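PDB 4B5I: exodeoxyribonuclease from Neisseria meningitidis, which probably acts as an apurinic/apyrimidinic endonuclease in DNA repair, cutting the DNA backbone at abasic sites with the help of magnesium or manganese ions. Local coordinates for residues Q35-Q40 with G68-S73. Sequence-based numbering, arbitrary orientation.
Sequences QELKAQ and GVAVYS. With MN (manganese (II) ion), chain E; nucleotides of chain B; nucleotides of chain C.
Gly68 O accepts a hydrogen bond from Leu37 N across 2.8 Å, with an N-H...O angle of 151° and the donor tilted 32° from the carbonyl plane. The bond ties the loop just after strand 31-35 to the residue leading into strand 69-73, its antiparallel neighbour in one sheet of the DNase I-like fold; strand 31-35 ends beside the metal site, since Glu36 follows it and binds manganese. Leu37 also covers the Gly68 carbonyl with carbon, its CG lying 3.5 Å from Gly68 O. This CG turns anti to its own carbonyl carbon (chi1 -71°), which carries CD1 to 3.5 Å from Val69 O, while the other branch, CD2, rests 4.1 Å from Ala70 CB. On the sheet face shared by Gln35 and Val69, the two side chains cross obliquely, Gln35 CG 3.8 Å from Val69 CG1, and Tyr109, a predicted active-site residue, borders both. Glu36 CB leaves the backbone away from strand 69-73. Beyond CG its chain is extended, and both carboxylate oxygens reach the manganese, OE1 at 2.6 Å and OE2 at 2.5 Å; O3' of DC5 of chain B and a phosphate of the bound nucleic acid are further ligands. Lys38, whose CB likewise leaves away from the strand, hydrogen-bonds Asn10 OD1 and donates from NZ to O4' of DA9 of chain C at 3.1 Å.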
ATOM      1  N   GLN A  35       0.620  -4.086   4.603  1.00 35.71           N
ATOM      2  CA  GLN A  35       0.399  -3.012   5.564  1.00 40.27           C
ATOM      3  C   GLN A  35      -0.507  -3.490   6.695  1.00 40.57           C
ATOM      4  O   GLN A  35      -1.261  -4.449   6.532  1.00 34.28           O
ATOM      5  CB  GLN A  35      -0.197  -1.779   4.883  1.00 35.75           C
ATOM      6  CG  GLN A  35       0.674  -1.199   3.781  1.00 42.42           C
ATOM      7  CD  GLN A  35       0.647  -2.033   2.512  1.00 35.82           C
ATOM      8  OE1 GLN A  35       1.663  -2.193   1.836  1.00 35.24           O
ATOM      9  NE2 GLN A  35      -0.524  -2.563   2.182  1.00 26.31           N
ATOM     10  N   GLU A  36      -0.424  -2.814   7.837  1.00 44.64           N
ATOM     11  CA  GLU A  36      -1.165  -3.201   9.034  1.00 46.25           C
ATOM     12  C   GLU A  36      -0.795  -4.600   9.513  1.00 48.80           C
ATOM     13  O   GLU A  36      -1.621  -5.511   9.506  1.00 42.16           O
ATOM     14  CB  GLU A  36      -2.678  -3.099   8.811  1.00 51.34           C
ATOM     15  CG  GLU A  36      -3.195  -1.676   8.716  1.00 62.90           C
ATOM     16  CD  GLU A  36      -4.706  -1.605   8.761  1.00 68.85           C
ATOM     17  OE1 GLU A  36      -5.340  -2.634   9.071  1.00 76.55           O
ATOM     18  OE2 GLU A  36      -5.261  -0.520   8.489  1.00 69.13           O
ATOM     19  N   LEU A  37       0.457  -4.764   9.927  1.00 54.40           N
ATOM     20  CA  LEU A  37       0.899  -6.012  10.527  1.00 51.09           C
ATOM     21  C   LEU A  37       0.099  -6.282  11.788  1.00 44.93           C
ATOM     22  O   LEU A  37      -0.207  -7.430  12.106  1.00 38.10           O
ATOM     23  CB  LEU A  37       2.385  -5.944  10.875  1.00 47.52           C
ATOM     24  CG  LEU A  37       3.372  -5.945   9.710  1.00 38.79           C
ATOM     25  CD1 LEU A  37       4.797  -5.783  10.221  1.00 24.15           C
ATOM     26  CD2 LEU A  37       3.223  -7.223   8.902  1.00 28.82           C
ATOM     27  N   LYS A  38      -0.243  -5.209  12.497  1.00 48.56           N
ATOM     28  CA  LYS A  38      -0.908  -5.309  13.790  1.00 61.12           C
ATOM     29  C   LYS A  38      -0.163  -6.269  14.705  1.00 61.79           C
ATOM     30  O   LYS A  38      -0.762  -7.149  15.321  1.00 59.35           O
ATOM     31  CB  LYS A  38      -2.368  -5.739  13.631  1.00 67.49           C
ATOM     32  CG  LYS A  38      -3.280  -4.640  13.113  1.00 69.37           C
ATOM     33  CD  LYS A  38      -4.742  -5.010  13.291  1.00 69.54           C
ATOM     34  CE  LYS A  38      -5.651  -3.832  12.980  1.00 62.53           C
ATOM     35  NZ  LYS A  38      -7.079  -4.148  13.262  1.00 58.58           N
ATOM     36  N   ALA A  39       1.152  -6.088  14.780  1.00 58.94           N
ATOM     37  CA  ALA A  39       2.006  -6.939  15.598  1.00 54.83           C
ATOM     38  C   ALA A  39       3.423  -6.385  15.648  1.00 59.79           C
ATOM     39  O   ALA A  39       3.813  -5.572  14.811  1.00 64.48           O
ATOM     40  CB  ALA A  39       2.012  -8.360  15.056  1.00 48.47           C
ATOM     41  N   GLN A  40       4.189  -6.830  16.637  1.00 64.31           N
ATOM     42  CA  GLN A  40       5.580  -6.418  16.774  1.00 62.53           C
ATOM     43  C   GLN A  40       6.512  -7.567  16.405  1.00 63.04           C
ATOM     44  O   GLN A  40       6.064  -8.694  16.195  1.00 53.22           O
ATOM     45  CB  GLN A  40       5.858  -5.931  18.198  1.00 60.19           C
ATOM     46  CG  GLN A  40       5.014  -4.736  18.612  1.00 64.52           C
ATOM     47  CD  GLN A  40       5.283  -4.293  20.037  1.00 79.07           C
ATOM     48  OE1 GLN A  40       6.078  -4.905  20.751  1.00 84.65           O
ATOM     49  NE2 GLN A  40       4.620  -3.222  20.456  1.00 84.48           N
ATOM     50  N   GLY A  68       2.074  -1.156  11.136  1.00 47.20           N
ATOM     51  CA  GLY A  68       3.180  -2.008  10.741  1.00 47.28           C
ATOM     52  C   GLY A  68       3.166  -2.355   9.265  1.00 55.80           C
ATOM     53  O   GLY A  68       2.158  -2.821   8.735  1.00 56.56           O
ATOM     54  N   VAL A  69       4.290  -2.124   8.598  1.00 54.94           N
ATOM     55  CA  VAL A  69       4.437  -2.496   7.197  1.00 44.59           C
ATOM     56  C   VAL A  69       5.586  -3.484   7.039  1.00 38.30           C
ATOM     57  O   VAL A  69       6.413  -3.630   7.937  1.00 41.17           O
ATOM     58  CB  VAL A  69       4.688  -1.269   6.303  1.00 37.44           C
ATOM     59  CG1 VAL A  69       3.451  -0.391   6.250  1.00 16.33           C
ATOM     60  CG2 VAL A  69       5.887  -0.482   6.804  1.00 39.84           C
ATOM     61  N   ALA A  70       5.632  -4.162   5.897  1.00 35.70           N
ATOM     62  CA  ALA A  70       6.681  -5.142   5.639  1.00 28.84           C
ATOM     63  C   ALA A  70       6.845  -5.417   4.149  1.00 32.49           C
ATOM     64  O   ALA A  70       5.918  -5.221   3.361  1.00 29.79           O
ATOM     65  CB  ALA A  70       6.400  -6.440   6.391  1.00 18.66           C
ATOM     66  N   VAL A  71       8.036  -5.877   3.780  1.00 45.73           N
ATOM     67  CA  VAL A  71       8.353  -6.196   2.396  1.00 40.42           C
ATOM     68  C   VAL A  71       9.033  -7.558   2.297  1.00 41.49           C
ATOM     69  O   VAL A  71      10.053  -7.803   2.945  1.00 45.67           O
ATOM     70  CB  VAL A  71       9.275  -5.131   1.768  1.00 45.15           C
ATOM     71  CG1 VAL A  71       9.653  -5.524   0.347  1.00 44.01           C
ATOM     72  CG2 VAL A  71       8.607  -3.766   1.789  1.00 28.33           C
ATOM     73  N   TYR A  72       8.453  -8.442   1.490  1.00 42.17           N
ATOM     74  CA  TYR A  72       9.053  -9.735   1.193  1.00 37.35           C
ATOM     75  C   TYR A  72       9.536  -9.736  -0.250  1.00 44.13           C
ATOM     76  O   TYR A  72       8.959  -9.065  -1.104  1.00 50.20           O
ATOM     77  CB  TYR A  72       8.041 -10.864   1.391  1.00 44.00           C
ATOM     78  CG  TYR A  72       7.254 -10.785   2.678  1.00 43.71           C
ATOM     79  CD1 TYR A  72       7.885 -10.887   3.911  1.00 46.59           C
ATOM     80  CD2 TYR A  72       5.875 -10.625   2.660  1.00 36.27           C
ATOM     81  CE1 TYR A  72       7.168 -10.821   5.089  1.00 42.33           C
ATOM     82  CE2 TYR A  72       5.148 -10.558   3.833  1.00 40.04           C
ATOM     83  CZ  TYR A  72       5.800 -10.657   5.044  1.00 41.26           C
ATOM     84  OH  TYR A  72       5.080 -10.591   6.217  1.00 42.20           O
ATOM     85  N   SER A  73      10.591 -10.497  -0.521  1.00 49.19           N
ATOM     86  CA  SER A  73      11.170 -10.548  -1.855  1.00 49.81           C
ATOM     87  C   SER A  73      12.059 -11.775  -2.012  1.00 51.80           C
ATOM     88  O   SER A  73      12.993 -11.975  -1.239  1.00 54.46           O
ATOM     89  CB  SER A  73      11.984  -9.282  -2.124  1.00 46.63           C
ATOM     90  OG  SER A  73      13.080  -9.190  -1.230  1.00 46.12           O
TER
HETATM   91 MN    MN E1257      -7.575  -1.488   8.288  1.00 66.62          MN
ATOM     92  P    DC B   5      -6.054   4.428  13.692  1.00103.05           P
ATOM     93  OP1  DC B   5      -4.695   4.911  13.361  1.00105.88           O
ATOM     94  OP2  DC B   5      -7.091   5.393  14.118  1.00107.80           O
ATOM     95  O5'  DC B   5      -6.620   3.610  12.442  1.00114.02           O
ATOM     96  C5'  DC B   5      -5.989   2.387  12.084  1.00110.05           C
ATOM     97  C4'  DC B   5      -6.997   1.400  11.524  1.00104.17           C
ATOM     98  O4'  DC B   5      -8.045   1.160  12.499  1.00105.52           O
ATOM     99  C3'  DC B   5      -7.696   1.856  10.245  1.00 93.95           C
ATOM    100  O3'  DC B   5      -7.462   0.902   9.225  1.00 81.77           O
ATOM    101  C2'  DC B   5      -9.177   1.928  10.616  1.00 99.78           C
ATOM    102  C1'  DC B   5      -9.257   0.975  11.802  1.00102.10           C
ATOM    103  N1   DC B   5     -10.396   1.254  12.722  1.00 99.83           N
ATOM    104  C2   DC B   5     -11.505   0.401  12.718  1.00 98.65           C
ATOM    105  O2   DC B   5     -11.517  -0.570  11.949  1.00 95.92           O
ATOM    106  N3   DC B   5     -12.537   0.663  13.559  1.00 94.31           N
ATOM    107  C4   DC B   5     -12.485   1.718  14.372  1.00 89.19           C
ATOM    108  N4   DC B   5     -13.526   1.932  15.180  1.00 78.26           N
ATOM    109  C5   DC B   5     -11.363   2.599  14.391  1.00 89.34           C
ATOM    110  C6   DC B   5     -10.351   2.331  13.557  1.00 95.98           C
TER
ATOM    111  P    DG C  10      -5.034 -10.132  14.599  1.00 76.13           P
ATOM    112  OP1  DG C  10      -3.863 -10.291  13.705  1.00 71.59           O
ATOM    113  OP2  DG C  10      -5.890 -11.290  14.934  1.00 88.28           O
ATOM    114  O5'  DG C  10      -4.546  -9.514  15.989  1.00 96.42           O
ATOM    115  C5'  DG C  10      -3.985  -8.210  16.017  1.00 95.14           C
ATOM    116  C4'  DG C  10      -4.068  -7.631  17.419  1.00 94.47           C
ATOM    117  O4'  DG C  10      -5.444  -7.307  17.754  1.00 95.84           O
ATOM    118  C3'  DG C  10      -3.576  -8.550  18.536  1.00 97.41           C
ATOM    119  O3'  DG C  10      -2.846  -7.785  19.482  1.00101.93           O
ATOM    120  C2'  DG C  10      -4.876  -9.065  19.144  1.00 97.56           C
ATOM    121  C1'  DG C  10      -5.702  -7.791  19.057  1.00101.49           C
ATOM    122  N9   DG C  10      -7.137  -7.985  19.240  1.00106.40           N
ATOM    123  C8   DG C  10      -7.890  -9.076  18.876  1.00108.00           C
ATOM    124  N7   DG C  10      -9.154  -8.956  19.173  1.00111.30           N
ATOM    125  C5   DG C  10      -9.246  -7.705  19.774  1.00111.71           C
ATOM    126  C6   DG C  10     -10.368  -7.025  20.306  1.00111.50           C
ATOM    127  O6   DG C  10     -11.547  -7.407  20.354  1.00110.35           O
ATOM    128  N1   DG C  10     -10.019  -5.778  20.821  1.00111.58           N
ATOM    129  C2   DG C  10      -8.747  -5.254  20.822  1.00109.46           C
ATOM    130  N2   DG C  10      -8.603  -4.035  21.363  1.00108.49           N
ATOM    131  N3   DG C  10      -7.688  -5.882  20.328  1.00106.48           N
ATOM    132  C4   DG C  10      -8.012  -7.097  19.822  1.00108.64           C
ATOM    133  P    DA C   9     -10.918 -10.257  11.934  1.00 85.08           P
ATOM    134  OP1  DA C   9     -10.905 -11.285  10.869  1.00 82.00           O
ATOM    135  OP2  DA C   9     -11.308 -10.628  13.312  1.00 88.50           O
ATOM    136  O5'  DA C   9      -9.476  -9.576  12.014  1.00 74.18           O
ATOM    137  C5'  DA C   9      -9.391  -8.282  12.585  1.00 72.96           C
ATOM    138  C4'  DA C   9      -8.002  -8.018  13.126  1.00 70.58           C
ATOM    139  O4'  DA C   9      -8.087  -6.964  14.113  1.00 77.04           O
ATOM    140  C3'  DA C   9      -7.382  -9.180  13.885  1.00 67.67           C
ATOM    141  O3'  DA C   9      -5.973  -8.983  13.985  1.00 65.55           O
ATOM    142  C2'  DA C   9      -8.069  -9.049  15.238  1.00 69.48           C
ATOM    143  C1'  DA C   9      -8.122  -7.535  15.408  1.00 77.79           C
ATOM    144  N9   DA C   9      -9.333  -7.078  16.080  1.00 87.96           N
ATOM    145  C8   DA C   9     -10.522  -7.743  16.179  1.00 91.52           C
ATOM    146  N7   DA C   9     -11.440  -7.083  16.846  1.00 99.92           N
ATOM    147  C5   DA C   9     -10.806  -5.905  17.208  1.00102.18           C
ATOM    148  C6   DA C   9     -11.236  -4.775  17.935  1.00103.51           C
ATOM    149  N6   DA C   9     -12.465  -4.649  18.447  1.00100.64           N
ATOM    150  N1   DA C   9     -10.349  -3.775  18.115  1.00102.27           N
ATOM    151  C2   DA C   9      -9.120  -3.900  17.603  1.00 97.62           C
ATOM    152  N3   DA C   9      -8.602  -4.909  16.906  1.00 96.01           N
ATOM    153  C4   DA C   9      -9.506  -5.886  16.743  1.00 96.19           C
TER